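Side-chain contacts in aminoacyltransferase FemA (Staphylococcus aureus, PDB 1LRZ), which adds glycines 2 and 3 of the pentaglycine bridge of staphylococcal peptidoglycan, using glycyl-tRNA as donor: residues Y104-P109 against P151-R156; L237-Y242 against Y343-E348; F323-Y328 against I350-N355. One frame throughout, in Å; residues are numbered along the deposited sequence.

Contact 1: Y104-P109 against P151-R156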
loop_
_atom_site.group_PDB
_atom_site.type_symbol
_atom_site.label_atom_id
_atom_site.label_comp_id
_atom_site.label_asym_id
_atom_site.label_seq_id
_atom_site.Cartn_x
_atom_site.Cartn_y
_atom_site.Cartn_z
ATOM N N TYR A 104 -17.134 -25.109 -5.539
ATOM C CA TYR A 104 -16.692 -24.705 -4.207
ATOM C C TYR A 104 -16.573 -23.190 -4.133
ATOM O O TYR A 104 -16.227 -22.538 -5.119
ATOM C CB TYR A 104 -15.370 -25.382 -3.803
ATOM C CG TYR A 104 -14.126 -24.931 -4.529
ATOM C CD1 TYR A 104 -13.146 -24.175 -3.878
ATOM C CD2 TYR A 104 -13.891 -25.321 -5.837
ATOM C CE1 TYR A 104 -11.948 -23.832 -4.524
ATOM C CE2 TYR A 104 -12.708 -24.985 -6.497
ATOM C CZ TYR A 104 -11.740 -24.243 -5.835
ATOM O OH TYR A 104 -10.577 -23.927 -6.495
ATOM N N LEU A 105 -16.904 -22.649 -2.964
ATOM C CA LEU A 105 -16.889 -21.215 -2.703
ATOM C C LEU A 105 -15.729 -20.875 -1.771
ATOM O O LEU A 105 -15.610 -21.429 -0.674
ATOM C CB LEU A 105 -18.220 -20.799 -2.074
ATOM C CG LEU A 105 -18.342 -19.404 -1.450
ATOM C CD1 LEU A 105 -18.041 -18.328 -2.483
ATOM C CD2 LEU A 105 -19.751 -19.244 -0.886
ATOM N N HIS A 106 -14.886 -19.956 -2.228
ATOM C CA HIS A 106 -13.699 -19.529 -1.503
ATOM C C HIS A 106 -13.848 -18.078 -1.011
ATOM O O HIS A 106 -14.038 -17.163 -1.816
ATOM C CB HIS A 106 -12.495 -19.657 -2.453
ATOM C CG HIS A 106 -11.209 -19.128 -1.903
ATOM N ND1 HIS A 106 -10.110 -18.884 -2.703
ATOM C CD2 HIS A 106 -10.842 -18.787 -0.645
ATOM C CE1 HIS A 106 -9.124 -18.412 -1.958
ATOM N NE2 HIS A 106 -9.544 -18.345 -0.706
ATOM N N ILE A 107 -13.789 -17.875 0.304
ATOM C CA ILE A 107 -13.890 -16.527 0.865
ATOM C C ILE A 107 -12.632 -16.158 1.670
ATOM O O ILE A 107 -12.025 -17.009 2.329
ATOM C CB ILE A 107 -15.117 -16.367 1.795
ATOM C CG1 ILE A 107 -14.994 -17.322 2.984
ATOM C CG2 ILE A 107 -16.417 -16.646 1.011
ATOM C CD1 ILE A 107 -15.979 -17.042 4.114
ATOM N N ASP A 108 -12.240 -14.889 1.595
ATOM C CA ASP A 108 -11.083 -14.387 2.330
ATOM C C ASP A 108 -11.421 -12.969 2.805
ATOM O O ASP A 108 -10.866 -11.974 2.333
ATOM C CB ASP A 108 -9.805 -14.433 1.453
ATOM C CG ASP A 108 -9.928 -13.660 0.142
ATOM O OD1 ASP A 108 -8.895 -13.503 -0.536
ATOM O OD2 ASP A 108 -11.027 -13.209 -0.227
ATOM N N PRO A 109 -12.365 -12.869 3.760
ATOM C CA PRO A 109 -12.818 -11.594 4.318
ATOM C C PRO A 109 -11.711 -10.733 4.907
ATOM O O PRO A 109 -10.787 -11.227 5.561
ATOM C CB PRO A 109 -13.862 -12.015 5.358
ATOM C CG PRO A 109 -13.369 -13.328 5.810
ATOM C CD PRO A 109 -12.914 -14.000 4.528
ATOM N N PRO A 151 1.145 -18.795 -3.443
ATOM C CA PRO A 151 0.894 -18.481 -4.853
ATOM C C PRO A 151 -0.555 -18.070 -5.102
ATOM O O PRO A 151 -0.832 -17.222 -5.948
ATOM C CB PRO A 151 1.245 -19.789 -5.566
ATOM C CG PRO A 151 2.235 -20.433 -4.645
ATOM C CD PRO A 151 1.619 -20.182 -3.297
ATOM N N VAL A 152 -1.474 -18.665 -4.350
ATOM C CA VAL A 152 -2.897 -18.380 -4.516
ATOM C C VAL A 152 -3.511 -17.506 -3.428
ATOM O O VAL A 152 -4.099 -16.462 -3.718
ATOM C CB VAL A 152 -3.716 -19.688 -4.573
ATOM C CG1 VAL A 152 -5.180 -19.374 -4.834
ATOM C CG2 VAL A 152 -3.157 -20.598 -5.648
ATOM N N LEU A 153 -3.374 -17.933 -2.179
ATOM C CA LEU A 153 -3.957 -17.201 -1.066
ATOM C C LEU A 153 -3.354 -15.823 -0.819
ATOM O O LEU A 153 -2.136 -15.633 -0.891
ATOM C CB LEU A 153 -3.860 -18.050 0.205
ATOM C CG LEU A 153 -4.347 -19.493 0.047
ATOM C CD1 LEU A 153 -4.264 -20.225 1.376
ATOM C CD2 LEU A 153 -5.782 -19.496 -0.456
ATOM N N GLN A 154 -4.221 -14.854 -0.532
ATOM C CA GLN A 154 -3.775 -13.499 -0.227
ATOM C C GLN A 154 -2.965 -13.550 1.079
ATOM O O GLN A 154 -3.232 -14.381 1.953
ATOM C CB GLN A 154 -4.984 -12.562 -0.041
ATOM C CG GLN A 154 -5.867 -12.373 -1.264
ATOM C CD GLN A 154 -5.069 -11.970 -2.495
ATOM O OE1 GLN A 154 -4.231 -11.068 -2.439
ATOM N NE2 GLN A 154 -5.331 -12.632 -3.617
ATOM N N ILE A 155 -1.974 -12.670 1.205
ATOM C CA ILE A 155 -1.152 -12.615 2.409
ATOM C C ILE A 155 -2.053 -12.216 3.582
ATOM O O ILE A 155 -2.826 -11.256 3.482
ATOM C CB ILE A 155 0.006 -11.585 2.246
ATOM C CG1 ILE A 155 0.824 -11.504 3.535
ATOM C CG2 ILE A 155 -0.546 -10.224 1.895
ATOM C CD1 ILE A 155 1.419 -12.848 3.957
ATOM N N ARG A 156 -1.954 -12.963 4.681
ATOM C CA ARG A 156 -2.773 -12.738 5.872
ATOM C C ARG A 156 -2.290 -11.655 6.836
ATOM O O ARG A 156 -2.970 -11.373 7.824
ATOM C CB ARG A 156 -2.941 -14.037 6.687
ATOM C CG ARG A 156 -3.981 -15.031 6.199
ATOM C CD ARG A 156 -4.351 -16.046 7.312
ATOM N NE ARG A 156 -3.175 -16.517 8.040
ATOM C CZ ARG A 156 -2.963 -16.309 9.336
ATOM N NH1 ARG A 156 -3.856 -15.644 10.067
ATOM N NH2 ARG A 156 -1.844 -16.744 9.898
HETATM O O HOH W 1 -7.057 -15.417 -0.389
#

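Contact 2: L237-Y242 against Y343-E348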
loop_
_atom_site.group_PDB
_atom_site.type_symbol
_atom_site.label_atom_id
_atom_site.label_comp_id
_atom_site.label_asym_id
_atom_site.label_seq_id
_atom_site.Cartn_x
_atom_site.Cartn_y
_atom_site.Cartn_z
ATOM N N LEU A 237 -2.323 5.494 -8.050
ATOM C CA LEU A 237 -1.324 6.521 -8.311
ATOM C C LEU A 237 0.024 5.822 -8.332
ATOM O O LEU A 237 0.237 4.850 -7.597
ATOM C CB LEU A 237 -1.347 7.604 -7.219
ATOM C CG LEU A 237 -2.491 8.624 -7.280
ATOM C CD1 LEU A 237 -2.411 9.565 -6.076
ATOM C CD2 LEU A 237 -2.396 9.403 -8.599
ATOM N N VAL A 238 0.922 6.320 -9.180
ATOM C CA VAL A 238 2.251 5.741 -9.349
ATOM C C VAL A 238 3.319 6.804 -9.109
ATOM O O VAL A 238 3.915 7.329 -10.054
ATOM C CB VAL A 238 2.437 5.178 -10.788
ATOM C CG1 VAL A 238 3.796 4.476 -10.920
ATOM C CG2 VAL A 238 1.305 4.206 -11.124
ATOM N N PRO A 239 3.566 7.147 -7.836
ATOM C CA PRO A 239 4.588 8.162 -7.575
ATOM C C PRO A 239 5.995 7.680 -7.930
ATOM O O PRO A 239 6.343 6.523 -7.700
ATOM C CB PRO A 239 4.432 8.436 -6.081
ATOM C CG PRO A 239 3.947 7.096 -5.537
ATOM C CD PRO A 239 2.942 6.674 -6.582
ATOM N N LEU A 240 6.782 8.581 -8.510
ATOM C CA LEU A 240 8.166 8.316 -8.883
ATOM C C LEU A 240 9.041 9.392 -8.232
ATOM O O LEU A 240 8.805 10.591 -8.421
ATOM C CB LEU A 240 8.362 8.388 -10.410
ATOM C CG LEU A 240 9.852 8.501 -10.815
ATOM C CD1 LEU A 240 10.534 7.144 -10.624
ATOM C CD2 LEU A 240 10.010 8.981 -12.262
ATOM N N ALA A 241 10.026 8.967 -7.448
ATOM C CA ALA A 241 10.954 9.902 -6.825
ATOM C C ALA A 241 12.053 10.001 -7.872
ATOM O O ALA A 241 12.467 8.977 -8.442
ATOM C CB ALA A 241 11.512 9.321 -5.522
ATOM N N TYR A 242 12.533 11.213 -8.123
ATOM C CA TYR A 242 13.551 11.397 -9.145
ATOM C C TYR A 242 14.324 12.696 -8.958
ATOM O O TYR A 242 13.970 13.545 -8.140
ATOM C CB TYR A 242 12.875 11.435 -10.509
ATOM C CG TYR A 242 12.050 12.689 -10.683
ATOM C CD1 TYR A 242 12.602 13.835 -11.265
ATOM C CD2 TYR A 242 10.743 12.762 -10.188
ATOM C CE1 TYR A 242 11.879 15.025 -11.350
ATOM C CE2 TYR A 242 10.009 13.948 -10.264
ATOM C CZ TYR A 242 10.584 15.076 -10.847
ATOM O OH TYR A 242 9.871 16.251 -10.925
ATOM N N TYR A 343 12.076 7.005 0.857
ATOM C CA TYR A 343 11.460 7.812 1.888
ATOM C C TYR A 343 10.610 8.921 1.281
ATOM O O TYR A 343 9.586 9.307 1.855
ATOM C CB TYR A 343 12.552 8.392 2.787
ATOM C CG TYR A 343 13.281 7.317 3.565
ATOM C CD1 TYR A 343 12.743 6.812 4.745
ATOM C CD2 TYR A 343 14.487 6.776 3.103
ATOM C CE1 TYR A 343 13.374 5.797 5.454
ATOM C CE2 TYR A 343 15.135 5.745 3.815
ATOM C CZ TYR A 343 14.565 5.270 4.992
ATOM O OH TYR A 343 15.178 4.290 5.738
ATOM N N ALA A 344 11.030 9.428 0.124
ATOM C CA ALA A 344 10.299 10.496 -0.573
ATOM C C ALA A 344 8.965 9.946 -1.063
ATOM O O ALA A 344 7.920 10.581 -0.894
ATOM C CB ALA A 344 11.126 11.021 -1.764
ATOM N N VAL A 345 8.998 8.758 -1.666
ATOM C CA VAL A 345 7.776 8.123 -2.155
ATOM C C VAL A 345 6.784 7.885 -1.005
ATOM O O VAL A 345 5.611 8.243 -1.110
ATOM C CB VAL A 345 8.082 6.768 -2.844
ATOM C CG1 VAL A 345 6.768 6.020 -3.146
ATOM C CG2 VAL A 345 8.838 7.013 -4.156
ATOM N N GLN A 346 7.251 7.289 0.088
ATOM C CA GLN A 346 6.371 7.024 1.222
ATOM C C GLN A 346 5.829 8.330 1.811
ATOM O O GLN A 346 4.637 8.430 2.122
ATOM C CB GLN A 346 7.105 6.240 2.321
ATOM C CG GLN A 346 7.525 4.794 1.947
ATOM C CD GLN A 346 6.354 3.957 1.459
ATOM O OE1 GLN A 346 5.269 3.969 2.052
ATOM N NE2 GLN A 346 6.572 3.213 0.387
ATOM N N TRP A 347 6.689 9.335 1.960
ATOM C CA TRP A 347 6.232 10.589 2.549
ATOM C C TRP A 347 5.153 11.264 1.710
ATOM O O TRP A 347 4.213 11.856 2.250
ATOM C CB TRP A 347 7.404 11.547 2.759
ATOM C CG TRP A 347 7.051 12.739 3.605
ATOM C CD1 TRP A 347 7.218 14.055 3.277
ATOM C CD2 TRP A 347 6.500 12.724 4.934
ATOM N NE1 TRP A 347 6.803 14.857 4.311
ATOM C CE2 TRP A 347 6.354 14.072 5.335
ATOM C CE3 TRP A 347 6.101 11.707 5.809
ATOM C CZ2 TRP A 347 5.846 14.427 6.593
ATOM C CZ3 TRP A 347 5.596 12.059 7.058
ATOM C CH2 TRP A 347 5.465 13.412 7.434
ATOM N N GLU A 348 5.285 11.179 0.388
ATOM C CA GLU A 348 4.296 11.789 -0.498
ATOM C C GLU A 348 2.915 11.168 -0.281
ATOM O O GLU A 348 1.919 11.877 -0.172
ATOM C CB GLU A 348 4.707 11.612 -1.970
ATOM C CG GLU A 348 3.657 12.059 -3.012
ATOM C CD GLU A 348 3.581 13.573 -3.183
ATOM O OE1 GLU A 348 4.648 14.222 -3.263
ATOM O OE2 GLU A 348 2.454 14.122 -3.255
#

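Contact 3: F323-Y328 against I350-N355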
loop_
_atom_site.group_PDB
_atom_site.type_symbol
_atom_site.label_atom_id
_atom_site.label_comp_id
_atom_site.label_asym_id
_atom_site.label_seq_id
_atom_site.Cartn_x
_atom_site.Cartn_y
_atom_site.Cartn_z
ATOM N N PHE A 323 -11.279 4.173 2.556
ATOM C CA PHE A 323 -10.846 3.476 3.762
ATOM C C PHE A 323 -9.342 3.528 4.025
ATOM O O PHE A 323 -8.909 3.573 5.173
ATOM C CB PHE A 323 -11.278 2.009 3.700
ATOM C CG PHE A 323 -10.803 1.184 4.868
ATOM C CD1 PHE A 323 -11.122 1.554 6.173
ATOM C CD2 PHE A 323 -10.074 0.011 4.661
ATOM C CE1 PHE A 323 -10.723 0.765 7.261
ATOM C CE2 PHE A 323 -9.670 -0.785 5.737
ATOM C CZ PHE A 323 -9.996 -0.408 7.038
ATOM N N GLU A 324 -8.543 3.524 2.965
ATOM C CA GLU A 324 -7.097 3.518 3.163
ATOM C C GLU A 324 -6.312 3.741 1.882
ATOM O O GLU A 324 -6.833 3.609 0.765
ATOM C CB GLU A 324 -6.676 2.157 3.726
ATOM C CG GLU A 324 -7.077 1.010 2.765
ATOM C CD GLU A 324 -6.677 -0.391 3.236
ATOM O OE1 GLU A 324 -7.182 -1.368 2.639
ATOM O OE2 GLU A 324 -5.864 -0.528 4.179
ATOM N N VAL A 325 -5.041 4.074 2.067
ATOM C CA VAL A 325 -4.115 4.224 0.965
ATOM C C VAL A 325 -3.282 2.941 1.111
ATOM O O VAL A 325 -2.871 2.588 2.225
ATOM C CB VAL A 325 -3.209 5.460 1.136
ATOM C CG1 VAL A 325 -2.022 5.375 0.179
ATOM C CG2 VAL A 325 -4.016 6.724 0.838
ATOM N N VAL A 326 -3.063 2.231 0.007
ATOM C CA VAL A 326 -2.303 0.994 0.054
ATOM C C VAL A 326 -1.030 1.064 -0.767
ATOM O O VAL A 326 -1.071 1.409 -1.949
ATOM C CB VAL A 326 -3.128 -0.204 -0.492
ATOM C CG1 VAL A 326 -2.248 -1.465 -0.544
ATOM C CG2 VAL A 326 -4.351 -0.460 0.389
ATOM N N TYR A 327 0.094 0.758 -0.130
ATOM C CA TYR A 327 1.383 0.695 -0.818
ATOM C C TYR A 327 1.418 -0.759 -1.330
ATOM O O TYR A 327 1.811 -1.678 -0.607
ATOM C CB TYR A 327 2.520 0.934 0.170
ATOM C CG TYR A 327 3.892 0.627 -0.380
ATOM C CD1 TYR A 327 4.286 1.096 -1.635
ATOM C CD2 TYR A 327 4.816 -0.101 0.372
ATOM C CE1 TYR A 327 5.563 0.849 -2.129
ATOM C CE2 TYR A 327 6.102 -0.352 -0.113
ATOM C CZ TYR A 327 6.467 0.123 -1.362
ATOM O OH TYR A 327 7.732 -0.131 -1.847
ATOM N N TYR A 328 0.985 -0.957 -2.570
ATOM C CA TYR A 328 0.908 -2.293 -3.140
ATOM C C TYR A 328 2.231 -2.906 -3.588
ATOM O O TYR A 328 2.534 -4.053 -3.261
ATOM C CB TYR A 328 -0.071 -2.301 -4.311
ATOM C CG TYR A 328 -0.309 -3.685 -4.861
ATOM C CD1 TYR A 328 -1.026 -4.632 -4.127
ATOM C CD2 TYR A 328 0.240 -4.073 -6.083
ATOM C CE1 TYR A 328 -1.189 -5.943 -4.595
ATOM C CE2 TYR A 328 0.086 -5.381 -6.565
ATOM C CZ TYR A 328 -0.629 -6.308 -5.812
ATOM O OH TYR A 328 -0.766 -7.598 -6.277
ATOM N N ILE A 350 1.845 9.253 2.370
ATOM C CA ILE A 350 1.353 9.371 3.738
ATOM C C ILE A 350 0.687 10.755 3.814
ATOM O O ILE A 350 -0.383 10.913 4.415
ATOM C CB ILE A 350 2.510 9.314 4.764
ATOM C CG1 ILE A 350 2.995 7.869 4.913
ATOM C CG2 ILE A 350 2.064 9.908 6.088
ATOM C CD1 ILE A 350 4.225 7.723 5.792
ATOM N N ASN A 351 1.322 11.754 3.194
ATOM C CA ASN A 351 0.765 13.107 3.197
ATOM C C ASN A 351 -0.503 13.196 2.367
ATOM O O ASN A 351 -1.412 13.971 2.695
ATOM C CB ASN A 351 1.801 14.123 2.712
ATOM C CG ASN A 351 2.609 14.697 3.866
ATOM O OD1 ASN A 351 2.093 15.499 4.649
ATOM N ND2 ASN A 351 3.865 14.263 4.001
ATOM N N TYR A 352 -0.565 12.406 1.293
ATOM C CA TYR A 352 -1.754 12.380 0.458
ATOM C C TYR A 352 -2.926 12.010 1.382
ATOM O O TYR A 352 -3.945 12.704 1.427
ATOM C CB TYR A 352 -1.612 11.326 -0.640
ATOM C CG TYR A 352 -2.830 11.218 -1.540
ATOM C CD1 TYR A 352 -2.795 11.689 -2.858
ATOM C CD2 TYR A 352 -4.025 10.654 -1.068
ATOM C CE1 TYR A 352 -3.922 11.597 -3.690
ATOM C CE2 TYR A 352 -5.156 10.559 -1.884
ATOM C CZ TYR A 352 -5.094 11.033 -3.192
ATOM O OH TYR A 352 -6.203 10.949 -3.999
ATOM N N ALA A 353 -2.763 10.917 2.128
ATOM C CA ALA A 353 -3.801 10.446 3.051
ATOM C C ALA A 353 -4.181 11.500 4.106
ATOM O O ALA A 353 -5.368 11.729 4.363
ATOM C CB ALA A 353 -3.345 9.153 3.744
ATOM N N LEU A 354 -3.180 12.129 4.713
ATOM C CA LEU A 354 -3.421 13.151 5.730
ATOM C C LEU A 354 -4.180 14.355 5.162
ATOM O O LEU A 354 -5.107 14.859 5.780
ATOM C CB LEU A 354 -2.095 13.651 6.309
ATOM C CG LEU A 354 -1.283 12.680 7.156
ATOM C CD1 LEU A 354 0.079 13.302 7.492
ATOM C CD2 LEU A 354 -2.083 12.338 8.419
ATOM N N ASN A 355 -3.764 14.811 3.987
ATOM C CA ASN A 355 -4.385 15.965 3.356
ATOM C C ASN A 355 -5.789 15.701 2.805
ATOM O O ASN A 355 -6.613 16.616 2.739
ATOM C CB ASN A 355 -3.496 16.486 2.222
ATOM C CG ASN A 355 -2.157 17.002 2.716
ATOM O OD1 ASN A 355 -2.028 17.422 3.861
ATOM N ND2 ASN A 355 -1.159 16.990 1.843
#

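Contact 1: Y104-P109 against P151-R156
Asp108 meets Gln154 through its carboxylate. Its CB points toward segment 151-156, and CG is wedged between the backbone N and the carbonyl carbon (chi1 57°), which carries OD1 out to the partner. There OD1 lies 3.3 Å from CG of Gln154 and 4.1 Å from its CB, so the carboxylate meets the root of the glutamine chain and not its amide, whose plane is turned 71° from that of the carboxylate. The polar link is indirect: a water donates to Asp108 OD1 over 2.7 Å and accepts from the backbone N of Gln154 at 2.9 Å. Tyr71 OH also bonds to OD1, while OD2 is held by the backbone N of Arg74, so both oxygens of this buried group are engaged.

The strand carrying His106 belongs to the seven-stranded mixed sheet, whereas 151-156 is the loop that leads into strand 157-162 of the nine-stranded sheet; the contact therefore lies where the two acetyltransferase-like halves of a FemABX protein adjoin. The other half of the contact is van der Waals packing of Leu153 on His106. One methyl of Leu153, CD2, rests obliquely against the imidazole, 3.8 Å from CE1 and 3.9 Å from NE2 of His106. Tyr69 OH at ND1 and Asp396 OD2 at NE2 fix the rotation of the ring, and Leu153 also touches Asp396.

Contact 2: L237-Y242 against Y343-E348
The pyrrolidine ring of Pro239 is the one side-chain ring that touches across this contact, and it meets Val345 at about a right angle, its CG lying 3.9 Å from Val345 CG1. Elsewhere the same ring packs on Phe195 and Phe318, from the strands on either side of its own. The phenol ring of Tyr242 has the carbonyl oxygen of Leu240 at its edge, in plane, and its side chain touches Lys192 and Arg194 of strand 192-195 instead of the helix. On the helix, the rings of Tyr343 and Trp347 turn to other neighbours: Tyr343 meets the ring of Phe382, and both residues pack on helix 177-187.

Between these outlying aromatics the interface is small and wholly aliphatic. The two methyls of Val345 divide between Pro239 and Ala241, which follow one another along the helix-facing side of the strand. With CG1 anti to the backbone N (chi1 171°), that methyl goes to Pro239, while CG2, beside the N, reaches Ala241 CB at 3.8 Å. The methyl of Ala241 also lies 4.1 Å from Ala344 CB. This is helix-on-sheet packing of an alpha/beta fold: helix 341-355 lies over the nine-stranded mixed sheet, here against strand 236-244. The axes of 239-242 and 343-348 come within 7.8 Å and run at 139°, a course closer to antiparallel than to perpendicular.

The small side chain of Ala241 is consistent with the close approach of its CA to Val345 CA, 5.9 Å. Leu240, between the two inward-facing strand residues, points away from the helix and packs on Leu196 and Pro312. Gln346 likewise starts away from the strand, and its OE1 is hydrogen-bonded to Tyr361 OH, while Glu348 touches Phe195 on the strand beyond.

Contact 3: F323-Y328 against I350-N355
Val325 CG2 meets Ala353 CB, methyl against methyl at 3.8 Å. The same CG2 comes obliquely to the ring of Tyr352, where the nearest atom, CD2, is 4.4 Å away, a looser touch. One branch of the valine thus does the work on the strand side. Its place follows from chi1 of 165°, which sets CG1 anti to the backbone N and leaves CG2 anti to the carbonyl carbon, directed at the helix. The CA atoms of Val325 and Ala353 lie 6.6 Å apart, the nearest approach of the two backbones.

Around this first shell Val325 also touches Phe318, Ile358 and Tyr361, and Ala353 packs on Leu163. Tyr352 also touches Ile320 of strand 310-320, and its ring meets that of His356 with the planes at about 60°. The two segments belong to a beta-alpha-beta unit: strand 325-332 leads through helix 341-355 to strand 360-365, which lies beside the first strand and parallel to it. Val325, on the first strand of the unit, therefore sits opposite the last turn of the connecting helix.

The backbone of Val325 is held by pairing with the parallel strand, through hydrogen bonds to Arg360 and Asn362. The preceding Glu324 points away from the helix and adds a polar tie: OE2 makes a salt bridge to Arg360 NE and a hydrogen bond to Asn362 ND2, and OE1 bonds to Tyr110 OH. On the helix side, regular backbone bonding continues through the segment, and the side chain of Asn351 adds to it, its ND2 hydrogen-bonded to Trp347 O one turn back.

Contacts 2 and 3 share helix 341-355 and the nine-stranded sheet beneath it: residues 343-348 pack on strand 236-244, whereas the helical residues 350-355 lie against strand 325-332. Their centres are about 12 Å apart and they touch, as where Leu237 CD1 lies 3.5 Å from Tyr352 CE1. Their segments alternate along the chain, so one helix ties together strands separated in sequence by the two long helices 245-272 and 277-307. Contact 1 closes earlier in the sequence, its centre about 25 Å from that of contact 3 and about 30 Å from that of contact 2. It begins on the other sheet, but its loop leads into strand 157-162 of the nine-stranded one, joining the two halves of the globular part.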